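Local coordinates for Pdx2 protein (Plasmodium falciparum, PDB 2ABW) that hydrolyses glutamine to glutamate and ammonia, as the glutaminase subunit of pyridoxal 5'-phosphate (vitamin B6) synthase, and passes the ammonia on to Pdx1, at residues 17-20 against 21-25; 137-141 against 142-146; 200-203 against 204-207. All coordinates share one frame; numbering follows the deposited sequence.

Contact 1: 17-20 against 21-25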
ATOM      1  N   PRO A  17      12.046   0.431  -8.266  1.00 18.13           N
ATOM      2  CA  PRO A  17      11.608  -0.963  -8.433  1.00 17.97           C
ATOM      3  C   PRO A  17      10.103  -1.123  -8.402  1.00 17.07           C
ATOM      4  O   PRO A  17       9.608  -2.041  -9.052  1.00 17.32           O
ATOM      5  CB  PRO A  17      12.210  -1.705  -7.266  1.00 19.45           C
ATOM      6  CG  PRO A  17      13.323  -0.844  -6.831  1.00 20.86           C
ATOM      7  CD  PRO A  17      13.073   0.561  -7.187  1.00 19.93           C
ATOM      8  N   HIS A  18       9.391  -0.277  -7.665  1.00 16.06           N
ATOM      9  CA  HIS A  18       7.963  -0.362  -7.688  1.00 16.42           C
ATOM     10  C   HIS A  18       7.373   0.029  -9.043  1.00 16.88           C
ATOM     11  O   HIS A  18       6.454  -0.623  -9.571  1.00 17.60           O
ATOM     12  CB  HIS A  18       7.350   0.530  -6.613  1.00 17.76           C
ATOM     13  CG  HIS A  18       7.517  -0.030  -5.257  1.00 15.94           C
ATOM     14  ND1 HIS A  18       6.613  -0.915  -4.681  1.00 20.72           N
ATOM     15  CD2 HIS A  18       8.527   0.144  -4.384  1.00 23.42           C
ATOM     16  CE1 HIS A  18       7.070  -1.213  -3.479  1.00 21.08           C
ATOM     17  NE2 HIS A  18       8.233  -0.611  -3.284  1.00 22.51           N
ATOM     18  N   ILE A  19       7.928   1.092  -9.614  1.00 17.60           N
ATOM     19  CA  ILE A  19       7.546   1.512 -10.971  1.00 17.06           C
ATOM     20  C   ILE A  19       7.838   0.385 -11.981  1.00 15.67           C
ATOM     21  O   ILE A  19       6.991   0.015 -12.811  1.00 17.29           O
ATOM     22  CB  ILE A  19       8.287   2.812 -11.370  1.00 17.42           C
ATOM     23  CG1 ILE A  19       7.743   3.920 -10.485  1.00 18.65           C
ATOM     24  CG2 ILE A  19       8.030   3.145 -12.843  1.00 18.84           C
ATOM     25  CD1 ILE A  19       8.373   5.334 -10.771  1.00 20.16           C
ATOM     26  N   ASN A  20       9.022  -0.167 -11.920  1.00 15.15           N
ATOM     27  CA  ASN A  20       9.437  -1.270 -12.843  1.00 16.11           C
ATOM     28  C   ASN A  20       8.451  -2.420 -12.784  1.00 14.92           C
ATOM     29  O   ASN A  20       8.144  -3.024 -13.785  1.00 15.66           O
ATOM     30  CB  ASN A  20      10.824  -1.770 -12.481  1.00 15.47           C
ATOM     31  CG  ASN A  20      11.264  -2.940 -13.300  1.00 22.72           C
ATOM     32  OD1 ASN A  20      11.591  -2.751 -14.483  1.00 29.18           O
ATOM     33  ND2 ASN A  20      11.301  -4.171 -12.731  1.00 22.81           N
ATOM     34  N   HIS A  21       8.012  -2.749 -11.574  1.00 15.74           N
ATOM     35  CA  HIS A  21       7.095  -3.876 -11.410  1.00 14.95           C
ATOM     36  C   HIS A  21       5.715  -3.655 -12.044  1.00 16.08           C
ATOM     37  O   HIS A  21       5.113  -4.608 -12.517  1.00 17.59           O
ATOM     38  CB  HIS A  21       6.956  -4.296  -9.958  1.00 14.10           C
ATOM     39  CG  HIS A  21       7.362  -5.706  -9.723  1.00 15.93           C
ATOM     40  ND1 HIS A  21       8.687  -6.034  -9.677  1.00 19.03           N
ATOM     41  CD2 HIS A  21       6.669  -6.814  -9.381  1.00 17.08           C
ATOM     42  CE1 HIS A  21       8.795  -7.321  -9.336  1.00 18.45           C
ATOM     43  NE2 HIS A  21       7.582  -7.837  -9.243  1.00 18.70           N
ATOM     44  N   PHE A  22       5.252  -2.404 -12.129  1.00 14.76           N
ATOM     45  CA  PHE A  22       4.070  -2.184 -12.921  1.00 14.36           C
ATOM     46  C   PHE A  22       4.325  -2.194 -14.431  1.00 13.90           C
ATOM     47  O   PHE A  22       3.534  -2.616 -15.202  1.00 14.81           O
ATOM     48  CB  PHE A  22       3.472  -0.836 -12.542  1.00 15.06           C
ATOM     49  CG  PHE A  22       2.580  -0.895 -11.297  1.00 15.75           C
ATOM     50  CD1 PHE A  22       1.267  -1.174 -11.409  1.00 13.76           C
ATOM     51  CD2 PHE A  22       3.127  -0.630 -10.032  1.00 17.77           C
ATOM     52  CE1 PHE A  22       0.465  -1.279 -10.237  1.00 14.91           C
ATOM     53  CE2 PHE A  22       2.348  -0.714  -8.888  1.00 16.26           C
ATOM     54  CZ  PHE A  22       1.024  -0.984  -8.974  1.00 14.41           C
ATOM     55  N   ILE A  23       5.464  -1.635 -14.847  1.00 14.64           N
ATOM     56  CA  ILE A  23       5.846  -1.695 -16.263  1.00 15.20           C
ATOM     57  C   ILE A  23       5.941  -3.133 -16.713  1.00 17.02           C
ATOM     58  O   ILE A  23       5.599  -3.395 -17.855  1.00 17.59           O
ATOM     59  CB  ILE A  23       7.122  -0.923 -16.497  1.00 16.34           C
ATOM     60  CG1 ILE A  23       6.854   0.580 -16.222  1.00 20.05           C
ATOM     61  CG2 ILE A  23       7.564  -1.111 -17.933  1.00 18.38           C
ATOM     62  CD1 ILE A  23       5.699   1.178 -16.952  1.00 25.09           C
ATOM     63  N   LYS A  24       6.324  -4.059 -15.831  1.00 16.77           N
ATOM     64  CA  LYS A  24       6.442  -5.457 -16.197  1.00 18.10           C
ATOM     65  C   LYS A  24       5.070  -6.071 -16.564  1.00 18.69           C
ATOM     66  O   LYS A  24       5.013  -7.166 -17.154  1.00 20.63           O
ATOM     67  CB  LYS A  24       6.975  -6.313 -15.077  1.00 20.05           C
ATOM     68  CG  LYS A  24       8.410  -6.203 -14.810  1.00 23.31           C
ATOM     69  CD  LYS A  24       8.791  -7.090 -13.566  1.00 27.87           C
ATOM     70  CE  LYS A  24       8.854  -8.551 -13.917  1.00 33.73           C
ATOM     71  NZ  LYS A  24       9.578  -9.393 -12.762  1.00 29.18           N
ATOM     72  N   LEU A  25       4.012  -5.463 -16.134  1.00 15.24           N
ATOM     73  CA  LEU A  25       2.668  -5.889 -16.551  1.00 15.59           C
ATOM     74  C   LEU A  25       2.468  -5.807 -18.063  1.00 16.06           C
ATOM     75  O   LEU A  25       1.616  -6.524 -18.627  1.00 18.08           O
ATOM     76  CB  LEU A  25       1.553  -5.089 -15.897  1.00 17.40           C
ATOM     77  CG  LEU A  25       1.429  -5.191 -14.325  1.00 17.08           C
ATOM     78  CD1 LEU A  25       0.457  -4.138 -13.735  1.00 17.68           C
ATOM     79  CD2 LEU A  25       1.132  -6.646 -13.970  1.00 18.83           C
TER
HETATM   80  O   HOH W   1      10.843  -4.333  -9.874  1.00 23.05           O

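Contact 2: 137-141 against 142-146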
ATOM      1  N   ILE A 137      -4.526 -16.729  -0.381  1.00 17.59           N
ATOM      2  CA  ILE A 137      -5.168 -15.554  -0.851  1.00 18.30           C
ATOM      3  C   ILE A 137      -6.682 -15.756  -1.014  1.00 19.98           C
ATOM      4  O   ILE A 137      -7.117 -16.712  -1.668  1.00 22.70           O
ATOM      5  CB  ILE A 137      -4.572 -15.072  -2.167  1.00 17.79           C
ATOM      6  CG1 ILE A 137      -3.041 -14.817  -2.059  1.00 17.87           C
ATOM      7  CG2 ILE A 137      -5.312 -13.809  -2.618  1.00 21.17           C
ATOM      8  CD1 ILE A 137      -2.291 -14.356  -3.331  1.00 22.55           C
ATOM      9  N   ILE A 138      -7.440 -14.944  -0.356  1.00 16.87           N
ATOM     10  CA  ILE A 138      -8.873 -15.040  -0.311  1.00 17.97           C
ATOM     11  C   ILE A 138      -9.452 -14.110  -1.315  1.00 16.88           C
ATOM     12  O   ILE A 138      -9.739 -12.945  -1.058  1.00 17.25           O
ATOM     13  CB  ILE A 138      -9.429 -14.730   1.058  1.00 19.79           C
ATOM     14  CG1 ILE A 138      -8.798 -15.670   2.104  1.00 24.27           C
ATOM     15  CG2 ILE A 138     -10.987 -14.880   1.061  1.00 21.08           C
ATOM     16  CD1 ILE A 138      -7.567 -15.087   2.729  1.00 24.44           C
ATOM     17  N   SER A 139      -9.497 -14.638  -2.562  1.00 17.29           N
ATOM     18  CA  SER A 139      -9.886 -13.799  -3.737  1.00 16.51           C
ATOM     19  C   SER A 139     -10.305 -14.700  -4.860  1.00 15.33           C
ATOM     20  O   SER A 139      -9.886 -15.838  -4.916  1.00 18.94           O
ATOM     21  CB  SER A 139      -8.700 -12.950  -4.208  1.00 16.96           C
ATOM     22  OG  SER A 139      -9.030 -12.065  -5.286  1.00 15.64           O
ATOM     23  N   ASP A 140     -11.137 -14.144  -5.755  1.00 13.90           N
ATOM     24  CA  ASP A 140     -11.531 -14.824  -6.990  1.00 15.77           C
ATOM     25  C   ASP A 140     -10.781 -14.123  -8.170  1.00 15.28           C
ATOM     26  O   ASP A 140     -10.979 -14.498  -9.331  1.00 16.25           O
ATOM     27  CB  ASP A 140     -12.980 -14.697  -7.252  1.00 17.25           C
ATOM     28  CG  ASP A 140     -13.824 -15.220  -6.164  1.00 24.45           C
ATOM     29  OD1 ASP A 140     -13.500 -16.326  -5.667  1.00 24.66           O
ATOM     30  OD2 ASP A 140     -14.832 -14.533  -5.829  1.00 29.65           O
ATOM     31  N   SER A 141      -9.870 -13.197  -7.898  1.00 15.56           N
ATOM     32  CA  SER A 141      -9.239 -12.435  -9.008  1.00 14.80           C
ATOM     33  C   SER A 141      -8.294 -13.334  -9.805  1.00 13.72           C
ATOM     34  O   SER A 141      -7.548 -14.150  -9.235  1.00 14.45           O
ATOM     35  CB  SER A 141      -8.409 -11.289  -8.475  1.00 15.13           C
ATOM     36  OG  SER A 141      -7.593 -10.724  -9.518  1.00 16.06           O
ATOM     37  N   SER A 142      -8.295 -13.210 -11.154  1.00 15.60           N
ATOM     38  CA  SER A 142      -7.296 -13.907 -11.929  1.00 16.30           C
ATOM     39  C   SER A 142      -5.858 -13.444 -11.776  1.00 15.83           C
ATOM     40  O   SER A 142      -4.942 -14.136 -12.283  1.00 17.54           O
ATOM     41  CB  SER A 142      -7.682 -13.834 -13.445  1.00 18.25           C
ATOM     42  OG  SER A 142      -7.582 -12.525 -13.854  1.00 18.99           O
ATOM     43  N   ALA A 143      -5.659 -12.387 -11.005  1.00 15.01           N
ATOM     44  CA  ALA A 143      -4.283 -11.938 -10.671  1.00 15.82           C
ATOM     45  C   ALA A 143      -3.626 -12.914  -9.807  1.00 17.78           C
ATOM     46  O   ALA A 143      -2.420 -12.945  -9.766  1.00 19.41           O
ATOM     47  CB  ALA A 143      -4.350 -10.634 -10.008  1.00 15.65           C
ATOM     48  N   PHE A 144      -4.382 -13.778  -9.095  1.00 16.55           N
ATOM     49  CA  PHE A 144      -3.805 -14.608  -8.049  1.00 17.76           C
ATOM     50  C   PHE A 144      -3.860 -16.062  -8.424  1.00 18.44           C
ATOM     51  O   PHE A 144      -4.857 -16.757  -8.209  1.00 20.08           O
ATOM     52  CB  PHE A 144      -4.507 -14.349  -6.718  1.00 17.89           C
ATOM     53  CG  PHE A 144      -4.460 -12.876  -6.258  1.00 16.58           C
ATOM     54  CD1 PHE A 144      -3.248 -12.224  -6.102  1.00 17.20           C
ATOM     55  CD2 PHE A 144      -5.583 -12.184  -5.953  1.00 17.18           C
ATOM     56  CE1 PHE A 144      -3.182 -10.896  -5.629  1.00 17.84           C
ATOM     57  CE2 PHE A 144      -5.511 -10.918  -5.481  1.00 17.41           C
ATOM     58  CZ  PHE A 144      -4.307 -10.247  -5.308  1.00 17.10           C
ATOM     59  N   LYS A 145      -2.814 -16.539  -9.005  1.00 20.09           N
ATOM     60  CA  LYS A 145      -2.667 -17.957  -9.226  1.00 19.95           C
ATOM     61  C   LYS A 145      -2.318 -18.713  -7.972  1.00 22.59           C
ATOM     62  O   LYS A 145      -2.044 -18.162  -6.951  1.00 20.77           O
ATOM     63  CB  LYS A 145      -1.484 -18.193 -10.196  1.00 21.06           C
ATOM     64  CG  LYS A 145      -1.781 -17.484 -11.470  1.00 27.59           C
ATOM     65  CD  LYS A 145      -0.605 -17.341 -12.380  1.00 30.65           C
ATOM     66  CE  LYS A 145       0.065 -18.603 -12.697  1.00 33.17           C
ATOM     67  NZ  LYS A 145       0.758 -18.644 -14.090  1.00 37.43           N
ATOM     68  N   LYS A 146      -2.379 -20.008  -8.036  1.00 20.57           N
ATOM     69  CA  LYS A 146      -2.070 -20.756  -6.858  1.00 22.76           C
ATOM     70  C   LYS A 146      -0.582 -20.600  -6.455  1.00 21.56           C
ATOM     71  O   LYS A 146       0.286 -20.387  -7.265  1.00 22.89           O
ATOM     72  CB  LYS A 146      -2.374 -22.220  -7.103  1.00 24.58           C
ATOM     73  CG  LYS A 146      -1.541 -22.826  -8.122  1.00 26.66           C
ATOM     74  CD  LYS A 146      -1.268 -24.305  -7.848  1.00 31.78           C
ATOM     75  CE  LYS A 146      -0.163 -24.819  -8.743  1.00 35.12           C
ATOM     76  NZ  LYS A 146       0.879 -25.561  -7.979  1.00 37.88           N
TER
HETATM   77  O   HOH W   2      -7.379 -16.077  -7.439  1.00 22.19           O

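Contact 3: 200-203 against 204-207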
ATOM      1  N   LEU A 200       9.926  -9.741  -5.541  1.00 15.74           N
ATOM      2  CA  LEU A 200       9.742 -11.078  -6.149  1.00 17.60           C
ATOM      3  C   LEU A 200       9.386 -10.913  -7.603  1.00 17.92           C
ATOM      4  O   LEU A 200       8.844  -9.900  -8.029  1.00 17.58           O
ATOM      5  CB  LEU A 200       8.691 -11.894  -5.420  1.00 16.76           C
ATOM      6  CG  LEU A 200       9.019 -12.190  -3.988  1.00 21.61           C
ATOM      7  CD1 LEU A 200       7.777 -12.977  -3.397  1.00 21.04           C
ATOM      8  CD2 LEU A 200      10.305 -13.036  -3.813  1.00 19.65           C
ATOM      9  N   PRO A 201       9.764 -11.872  -8.439  1.00 17.46           N
ATOM     10  CA  PRO A 201       9.539 -11.596  -9.849  1.00 17.11           C
ATOM     11  C   PRO A 201       8.089 -11.414 -10.243  1.00 17.57           C
ATOM     12  O   PRO A 201       7.818 -10.595 -11.120  1.00 19.40           O
ATOM     13  CB  PRO A 201      10.214 -12.784 -10.557  1.00 18.48           C
ATOM     14  CG  PRO A 201      11.311 -13.202  -9.577  1.00 19.41           C
ATOM     15  CD  PRO A 201      10.622 -13.034  -8.202  1.00 17.64           C
ATOM     16  N   HIS A 202       7.168 -12.135  -9.586  1.00 16.27           N
ATOM     17  CA  HIS A 202       5.770 -12.115 -10.077  1.00 16.32           C
ATOM     18  C   HIS A 202       5.151 -10.769  -9.811  1.00 16.69           C
ATOM     19  O   HIS A 202       5.648 -10.012  -8.972  1.00 16.40           O
ATOM     20  CB  HIS A 202       4.908 -13.180  -9.510  1.00 16.95           C
ATOM     21  CG  HIS A 202       4.485 -12.971  -8.100  1.00 16.97           C
ATOM     22  ND1 HIS A 202       4.998 -13.636  -6.987  1.00 22.57           N
ATOM     23  CD2 HIS A 202       3.459 -12.210  -7.630  1.00 14.68           C
ATOM     24  CE1 HIS A 202       4.350 -13.195  -5.892  1.00 14.03           C
ATOM     25  NE2 HIS A 202       3.415 -12.347  -6.273  1.00 23.04           N
ATOM     26  N   THR A 203       4.070 -10.507 -10.541  1.00 15.66           N
ATOM     27  CA  THR A 203       3.452  -9.173 -10.550  1.00 16.51           C
ATOM     28  C   THR A 203       1.976  -9.245 -10.069  1.00 15.58           C
ATOM     29  O   THR A 203       1.164  -8.392 -10.452  1.00 15.99           O
ATOM     30  CB  THR A 203       3.496  -8.504 -11.943  1.00 16.55           C
ATOM     31  OG1 THR A 203       2.952  -9.396 -12.906  1.00 16.78           O
ATOM     32  CG2 THR A 203       4.986  -8.123 -12.344  1.00 17.78           C
ATOM     33  N   ALA A 204       1.621 -10.229  -9.279  1.00 15.14           N
ATOM     34  CA  ALA A 204       0.174 -10.517  -8.991  1.00 13.49           C
ATOM     35  C   ALA A 204      -0.463  -9.318  -8.333  1.00 13.45           C
ATOM     36  O   ALA A 204      -1.586  -8.934  -8.695  1.00 14.80           O
ATOM     37  CB  ALA A 204       0.074 -11.708  -8.067  1.00 14.89           C
ATOM     38  N   PHE A 205       0.160  -8.733  -7.297  1.00 14.74           N
ATOM     39  CA  PHE A 205      -0.491  -7.629  -6.575  1.00 13.34           C
ATOM     40  C   PHE A 205      -0.576  -6.349  -7.423  1.00 13.53           C
ATOM     41  O   PHE A 205      -1.488  -5.524  -7.283  1.00 13.64           O
ATOM     42  CB  PHE A 205       0.133  -7.410  -5.211  1.00 14.07           C
ATOM     43  CG  PHE A 205      -0.278  -8.529  -4.222  1.00 13.89           C
ATOM     44  CD1 PHE A 205       0.415  -9.710  -4.210  1.00 18.16           C
ATOM     45  CD2 PHE A 205      -1.431  -8.407  -3.464  1.00 15.30           C
ATOM     46  CE1 PHE A 205       0.004 -10.750  -3.377  1.00 14.60           C
ATOM     47  CE2 PHE A 205      -1.822  -9.466  -2.614  1.00 14.28           C
ATOM     48  CZ  PHE A 205      -1.150 -10.621  -2.650  1.00 14.27           C
ATOM     49  N   GLN A 206       0.458  -6.154  -8.246  1.00 13.08           N
ATOM     50  CA  GLN A 206       0.415  -5.057  -9.188  1.00 14.68           C
ATOM     51  C   GLN A 206      -0.767  -5.200 -10.144  1.00 12.70           C
ATOM     52  O   GLN A 206      -1.524  -4.234 -10.431  1.00 13.56           O
ATOM     53  CB  GLN A 206       1.725  -4.951 -10.009  1.00 13.87           C
ATOM     54  CG  GLN A 206       2.893  -4.464  -9.153  1.00 13.75           C
ATOM     55  CD  GLN A 206       3.580  -5.518  -8.331  1.00 15.76           C
ATOM     56  OE1 GLN A 206       3.268  -6.676  -8.485  1.00 16.04           O
ATOM     57  NE2 GLN A 206       4.557  -5.098  -7.508  1.00 16.17           N
ATOM     58  N   GLN A 207      -0.968  -6.371 -10.656  1.00 13.29           N
ATOM     59  CA  GLN A 207      -2.087  -6.652 -11.550  1.00 13.91           C
ATOM     60  C   GLN A 207      -3.401  -6.429 -10.847  1.00 14.47           C
ATOM     61  O   GLN A 207      -4.319  -5.810 -11.413  1.00 14.67           O
ATOM     62  CB  GLN A 207      -1.960  -8.057 -12.068  1.00 16.53           C
ATOM     63  CG  GLN A 207      -3.074  -8.285 -13.115  1.00 16.30           C
ATOM     64  CD  GLN A 207      -3.068  -9.694 -13.704  1.00 18.60           C
ATOM     65  OE1 GLN A 207      -2.226 -10.553 -13.354  1.00 22.93           O
ATOM     66  NE2 GLN A 207      -3.997  -9.931 -14.558  1.00 24.68           N
TER
HETATM   67  O   HOH W   3       0.582 -10.611 -13.149  1.00 22.93           O

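Contact 1: 17-20 against 21-25
The carbonyl oxygen of P17 is gripped twice: H21 N donates to P17 O at 3.1 Å, and a water donates to the same P17 O at 2.7 Å. The first of these bonds is the i to i+4 bond of an alpha helix, here helix 16-23, the crossover helix between parallel strands 4-9 and 30-35 in a beta-alpha-beta unit. The water also accepts from N20 ND2 at 2.9 Å and lies in the plane of the H21 ring, 2.8 Å from H21 ND1. One solvent molecule thus ties a backbone carbonyl, an amide and an imidazole together on one flank of the helix. At the far side of the imidazole, H21 NE2 is hydrogen-bonded to the carbonyl of H202, so both ring nitrogens have partners and the rotation of the ring is probably well fixed.

Further along, the backbone bond from I23 N to I19 O is the straightest of the turn (169° at the hydrogen), whereas F22 N makes only weak bonds, shared between H18 O and I19 O. I19 CG2 and I23 CG1 face each other loosely one turn apart, beside I32 of strand 30-35. The F22 ring turns inward to W84 and to F209 of helix 204-219, with H18 O near the ring plane at its edge. H18 itself packs against E198 of the charge relay system, which brings this helix up to the active site.

K24 crosses N20 obliquely. K24 CD lies over one face of the H21 ring, toward its rim, and the bend at chi3 (77°) beyond it turns the rest of the chain toward the carbonyl of P201, which NZ reaches. On the way, K24 CD passes 3.9 Å from N20 ND2.

Contact 2: 137-141 against 142-146
I137 and F144 meet at about a right angle, and this apolar pair packs inside the bend of the loop. I137 CG2 makes a CH-pi contact over one face of the F144 ring, 4.0 Å from its centroid and displaced toward the rim, while I137 CD1 touches F144 CD1 at 3.6 Å. The methyl of A143 lies over the opposite face, and S139 OG meets the edge in the ring plane.

The polar contacts shape the chain. A type I beta turn runs from S141 to F144, closed by F144 N donating to S141 O at 3.2 Å, with the donor well above the carbonyl plane. S141 OG accepts from A143 N at 3.0 Å, its chi1 of 169° turning it away from the residue's own N and toward the turn. Just before it, S139 OG takes the N-H of S141 in an ST turn. A water donates to both S141 O and F144 O, adding a second link across the turn.

This surface loop joins strand 130-137 to strand 149-153. It leans on helix 204-219, where the F144 ring meets those of F205 and Y208, and on strand 167-174, where I137 touches A170 and S139 touches L169.

Contact 3: 200-203 against 204-207
The imidazole of H202 presses its edge against the first residue of the following helix: H202 CD2 lies 3.2 Å from A204 N and 3.4 Å from A204 CB, with the amide nitrogen in the ring plane. The ring gets there because chi1 (75°) places CG between the backbone N and the carbonyl carbon, folding the side chain forward over the start of helix 204-219. H202 NE2 is 4.5 Å from F205 CD1, at the edge of that ring. L148 packs against both H202 and A204, and F205 points on into the protein, where its ring meets F195 edge-to-face.

T203 holds the N-cap position of helix 204-219, the C-terminal helix of this class I glutamine amidotransferase domain, although its side chain makes no capping bond. Its carbonyl opens the helical bonding instead, with Q207 N donating to T203 O at 2.9 Å, nearly along the C=O axis and 164° at the hydrogen. Q206, on the buried flank, bends at chi2 so that its amide folds back beside the T203 backbone, in the neighbourhood of E198 of the charge relay system and against H21 and F22 of helix 16-23.

The partly exposed flank is held more loosely, through solvent. A water lies 2.7 Å from T203 OG1 and donates to Q207 OE1 at 2.8 Å, spanning the first turn where the two side chains do not meet directly. The Q207 chain is extended, with CG anti to the backbone N (chi1 -175°), which carries its amide out to this water, while Q207 CB stays 3.5 Å from T203 O.

Overall arrangement
The three contacts follow one another along the chain, neither nesting nor crossing, and each joins adjacent segments. Contact 1 comes first, within the helix between strands 4-9 and 30-35. Contact 2 folds the loop that closes the connection from strand 130-137 to strand 149-153. Contact 3 turns the chain from the loop after strand 190-193 into the C-terminal helix 204-219 and lies between the others in space: its centre is about 9 Å from that of contact 1 and about 12 Å from that of contact 2. The backbone of 200-203 receives side chains from contact 1, whereas A204, F205 and Q207 pack against A143 and F144. Contacts 1 and 2 do not touch.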